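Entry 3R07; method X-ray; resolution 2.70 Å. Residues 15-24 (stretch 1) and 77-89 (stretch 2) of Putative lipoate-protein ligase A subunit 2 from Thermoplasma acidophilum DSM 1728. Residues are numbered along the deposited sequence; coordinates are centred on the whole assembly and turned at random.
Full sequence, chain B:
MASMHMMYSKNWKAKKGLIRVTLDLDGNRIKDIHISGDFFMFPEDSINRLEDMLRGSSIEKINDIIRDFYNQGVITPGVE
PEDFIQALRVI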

# COMPACT_ATOMS: atom_id res chain seq x y z
N LYS B 15 -14.99 -4.47 4.92
CA LYS B 15 -14.52 -5.85 4.80
C LYS B 15 -13.01 -5.89 4.54
O LYS B 15 -12.28 -6.63 5.20
N LYS B 16 -12.53 -5.09 3.60
CA LYS B 16 -11.10 -4.78 3.63
C LYS B 16 -10.81 -3.27 3.76
O LYS B 16 -11.08 -2.48 2.84
N GLY B 17 -10.30 -2.86 4.92
CA GLY B 17 -9.96 -1.46 5.11
C GLY B 17 -10.66 -0.70 6.23
O GLY B 17 -11.47 -1.25 6.98
N LEU B 18 -10.31 0.57 6.34
CA LEU B 18 -10.76 1.41 7.42
C LEU B 18 -10.95 2.80 6.84
O LEU B 18 -10.01 3.40 6.37
N ILE B 19 -12.19 3.28 6.82
CA ILE B 19 -12.47 4.64 6.39
C ILE B 19 -12.52 5.59 7.59
O ILE B 19 -13.25 5.34 8.55
N ARG B 20 -11.70 6.64 7.58
CA ARG B 20 -11.77 7.69 8.61
C ARG B 20 -12.37 8.89 7.96
O ARG B 20 -11.99 9.25 6.85
N VAL B 21 -13.32 9.51 8.65
CA VAL B 21 -13.96 10.73 8.15
C VAL B 21 -13.87 11.84 9.19
O VAL B 21 -14.00 11.56 10.37
N THR B 22 -13.64 13.07 8.75
CA THR B 22 -13.85 14.25 9.61
C THR B 22 -14.82 15.24 8.95
O THR B 22 -14.54 15.76 7.86
N LEU B 23 -15.97 15.48 9.60
CA LEU B 23 -16.96 16.42 9.06
C LEU B 23 -17.09 17.66 9.91
O LEU B 23 -17.09 17.61 11.13
N ASP B 24 -17.21 18.78 9.22
CA ASP B 24 -17.42 20.10 9.80
C ASP B 24 -18.84 20.52 9.42
O ASP B 24 -19.11 20.76 8.24
N PRO B 77 -12.03 -1.64 -4.32
CA PRO B 77 -11.94 -3.06 -3.97
C PRO B 77 -12.13 -3.36 -2.51
O PRO B 77 -11.42 -2.81 -1.68
N GLY B 78 -13.09 -4.23 -2.20
CA GLY B 78 -13.36 -4.66 -0.82
C GLY B 78 -13.99 -3.58 0.06
O GLY B 78 -14.06 -3.72 1.29
N VAL B 79 -14.43 -2.50 -0.58
CA VAL B 79 -15.11 -1.41 0.08
C VAL B 79 -16.33 -1.08 -0.77
O VAL B 79 -16.23 -0.47 -1.85
N GLU B 80 -17.48 -1.50 -0.27
CA GLU B 80 -18.78 -1.27 -0.91
C GLU B 80 -19.22 0.19 -0.76
O GLU B 80 -18.70 0.91 0.09
N PRO B 81 -20.19 0.64 -1.58
CA PRO B 81 -20.73 2.00 -1.41
C PRO B 81 -21.48 2.25 -0.09
O PRO B 81 -21.56 3.38 0.38
N GLU B 82 -22.02 1.20 0.52
CA GLU B 82 -22.71 1.35 1.79
C GLU B 82 -21.72 1.41 2.96
O GLU B 82 -22.12 1.58 4.11
N ASP B 83 -20.43 1.29 2.66
CA ASP B 83 -19.36 1.49 3.66
C ASP B 83 -19.03 2.98 3.89
O ASP B 83 -18.75 3.39 5.01
N PHE B 84 -19.05 3.77 2.82
CA PHE B 84 -18.92 5.22 2.93
C PHE B 84 -20.18 5.88 3.51
O PHE B 84 -20.15 7.04 3.92
N ILE B 85 -21.28 5.12 3.54
CA ILE B 85 -22.51 5.52 4.21
C ILE B 85 -22.35 5.37 5.73
O ILE B 85 -22.57 6.32 6.46
N GLN B 86 -21.94 4.18 6.19
CA GLN B 86 -21.68 3.98 7.61
C GLN B 86 -20.60 4.94 8.15
O GLN B 86 -20.74 5.47 9.25
N ALA B 87 -19.56 5.16 7.36
CA ALA B 87 -18.44 6.04 7.73
C ALA B 87 -18.88 7.48 7.95
O ALA B 87 -18.50 8.12 8.93
N LEU B 88 -19.70 7.95 7.03
CA LEU B 88 -20.15 9.32 6.94
C LEU B 88 -21.41 9.64 7.75
O LEU B 88 -21.87 10.78 7.74
N ARG B 89 -21.99 8.64 8.42
CA ARG B 89 -23.26 8.82 9.16
C ARG B 89 -23.04 9.07 10.62
O ARG B 89 -22.35 8.30 11.29

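The centre of this contact is Ile 19, a buried strand residue whose CA-to-CB bond points toward the helix and which gives up more area to the other stretch than any other residue here. Its rotamer (chi1 m, chi2 t) extends CD1 into a pocket lined by the loop and the first turn of the helix. There CD1 sits over one face of the Phe 84 ring, 3.5 Å from the ring centroid and only 11° off its normal, a CH-pi contact in which Ile 19 CD1 lies 3.6 Å from Phe 84 CE1. The aromatic side chain leaves its backbone sideways, but with chi1 m its end comes nearer the strand. The same methyl, Ile 19 CD1, is 3.8 Å from Val 79 CG1, and Ile 19 CG2 lies 4.0 Å from Ala 87 CB, with the Phe 84 ring also in reach.

The strand alternates: Ile 19, Val 21 and Leu 23 point toward the helix, whereas Leu 18, Arg 20 and Thr 22 point away. Ala 87 has its CA nearest that of Ile 19, 6.3 Å from Ile 19 CA to Ala 87 CA. Its CB points toward the strand and is touched by two neighbours, the second being Val 21 CG2, 3.9 Å from Ala 87 CB. Farther along, Leu 88 starts out sideways, yet its chi1 of -136°, between wells, and chi2 p bring its end nearer the strand. Leu 88 CD1 packs 3.4 Å from Val 21 CG1 (chi1 t) and 3.9 Å from Leu 23 CD1 (chi1 m).

At the other end the packing turns polar. Val 79, chi1 t, brings CG2 to 3.2 Å from Lys 16 O. Next to it, the one hydrogen bond between the stretches runs from Lys 16 N to Gly 78 O, 3.1 Å and nearly straight at 170°, so the one polar link is made by backbone atoms. Gly 78 has a positive phi, which favours glycine, and a CB there would come within 3.2 Å of Lys 16 CB. The backbone angles of Gly 17 likewise call for glycine. Both lysine side chains lead away at their ends, and Lys 16 NZ is hydrogen-bonded elsewhere in the structure. Asp 83, chi1 m, points its CB toward the strand stretch, with Asp 83 CB 4.2 Å from Ile 19 CD1, but its OD2 accepts from Glu 80 N at 3.0 Å, tying the loop to the start of the helix.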

# COMPACT_ATOMS: atom_id res chain seq x y z
CB LYS B 15 -15.31 -6.68 3.77
CG LYS B 15 -15.56 -8.14 4.22
CD LYS B 15 -15.93 -9.07 3.05
CE LYS B 15 -16.11 -10.54 3.51
NZ LYS B 15 -15.74 -11.53 2.44
CB LYS B 16 -10.32 -5.45 2.48
CG LYS B 16 -8.79 -5.57 2.76
CD LYS B 16 -8.46 -6.24 4.14
CE LYS B 16 -7.01 -5.99 4.59
NZ LYS B 16 -6.00 -6.78 3.78
CB LEU B 18 -9.71 1.41 8.55
CG LEU B 18 -10.04 2.05 9.91
CD1 LEU B 18 -10.85 1.14 10.85
CD2 LEU B 18 -8.77 2.49 10.63
CB ILE B 19 -13.77 4.73 5.59
CG1 ILE B 19 -13.89 3.52 4.64
CG2 ILE B 19 -13.85 6.08 4.86
CD1 ILE B 19 -15.02 3.59 3.65
CB ARG B 20 -10.41 8.08 9.16
CG ARG B 20 -9.50 6.95 9.53
CD ARG B 20 -8.33 7.50 10.28
NE ARG B 20 -7.35 6.47 10.60
CZ ARG B 20 -7.42 5.64 11.64
NH1 ARG B 20 -8.44 5.69 12.48
NH2 ARG B 20 -6.46 4.73 11.84
CB VAL B 21 -15.45 10.50 7.80
CG1 VAL B 21 -16.01 11.76 7.25
CG2 VAL B 21 -15.62 9.43 6.76
CB THR B 22 -12.53 14.97 10.01
OG1 THR B 22 -11.86 14.22 11.02
CG2 THR B 22 -12.82 16.40 10.58
CB LEU B 23 -18.33 15.79 8.94
CG LEU B 23 -18.56 14.86 7.77
CD1 LEU B 23 -18.55 13.47 8.33
CD2 LEU B 23 -19.90 15.15 7.13
CB ASP B 24 -16.39 21.02 9.17
CG ASP B 24 -16.18 22.29 9.95
OD1 ASP B 24 -17.07 22.71 10.72
OD2 ASP B 24 -15.09 22.87 9.75
CB PRO B 77 -10.51 -3.41 -4.38
CG PRO B 77 -10.28 -2.57 -5.56
CD PRO B 77 -10.94 -1.25 -5.24
CB VAL B 79 -14.19 -0.16 0.30
CG1 VAL B 79 -14.97 1.00 0.84
CG2 VAL B 79 -13.06 -0.48 1.25
CB GLU B 80 -19.81 -2.22 -0.29
CG GLU B 80 -19.57 -3.70 -0.62
CD GLU B 80 -20.00 -4.07 -2.03
OE1 GLU B 80 -21.22 -4.30 -2.25
OE2 GLU B 80 -19.12 -4.14 -2.92
CB PRO B 81 -21.66 2.17 -2.62
CG PRO B 81 -22.06 0.77 -2.98
CD PRO B 81 -20.82 -0.05 -2.71
CB GLU B 82 -23.85 0.30 1.98
CG GLU B 82 -23.44 -1.20 2.04
CD GLU B 82 -23.26 -1.89 0.66
OE1 GLU B 82 -23.51 -1.27 -0.39
OE2 GLU B 82 -22.86 -3.07 0.65
CB ASP B 83 -18.08 0.75 3.25
CG ASP B 83 -18.11 -0.73 3.63
OD1 ASP B 83 -18.23 -1.04 4.84
OD2 ASP B 83 -17.97 -1.58 2.72
CB PHE B 84 -18.59 5.84 1.57
CG PHE B 84 -17.20 5.55 1.10
CD1 PHE B 84 -16.13 6.33 1.53
CD2 PHE B 84 -16.95 4.51 0.22
CE1 PHE B 84 -14.83 6.08 1.10
CE2 PHE B 84 -15.66 4.24 -0.22
CZ PHE B 84 -14.59 5.03 0.22
CB ILE B 85 -23.74 4.76 3.63
CG1 ILE B 85 -24.25 5.51 2.40
CG2 ILE B 85 -24.86 4.56 4.67
CD1 ILE B 85 -24.47 4.64 1.19
CB GLN B 86 -21.32 2.52 7.93
CG GLN B 86 -22.47 1.49 7.82
CD GLN B 86 -23.81 2.02 8.33
OE1 GLN B 86 -24.77 2.16 7.57
NE2 GLN B 86 -23.88 2.32 9.63
CB ALA B 87 -17.37 5.99 6.65
CB LEU B 88 -20.44 9.60 5.48
CG LEU B 88 -20.01 10.88 4.81
CD1 LEU B 88 -18.58 11.18 5.15
CD2 LEU B 88 -20.14 10.64 3.33
CB ARG B 89 -24.20 7.61 9.02
CG ARG B 89 -25.21 7.75 7.90
CD ARG B 89 -26.27 8.83 8.17
NE ARG B 89 -26.69 9.48 6.92
CZ ARG B 89 -27.53 8.96 6.01
NH1 ARG B 89 -28.07 7.75 6.19
NH2 ARG B 89 -27.81 9.65 4.91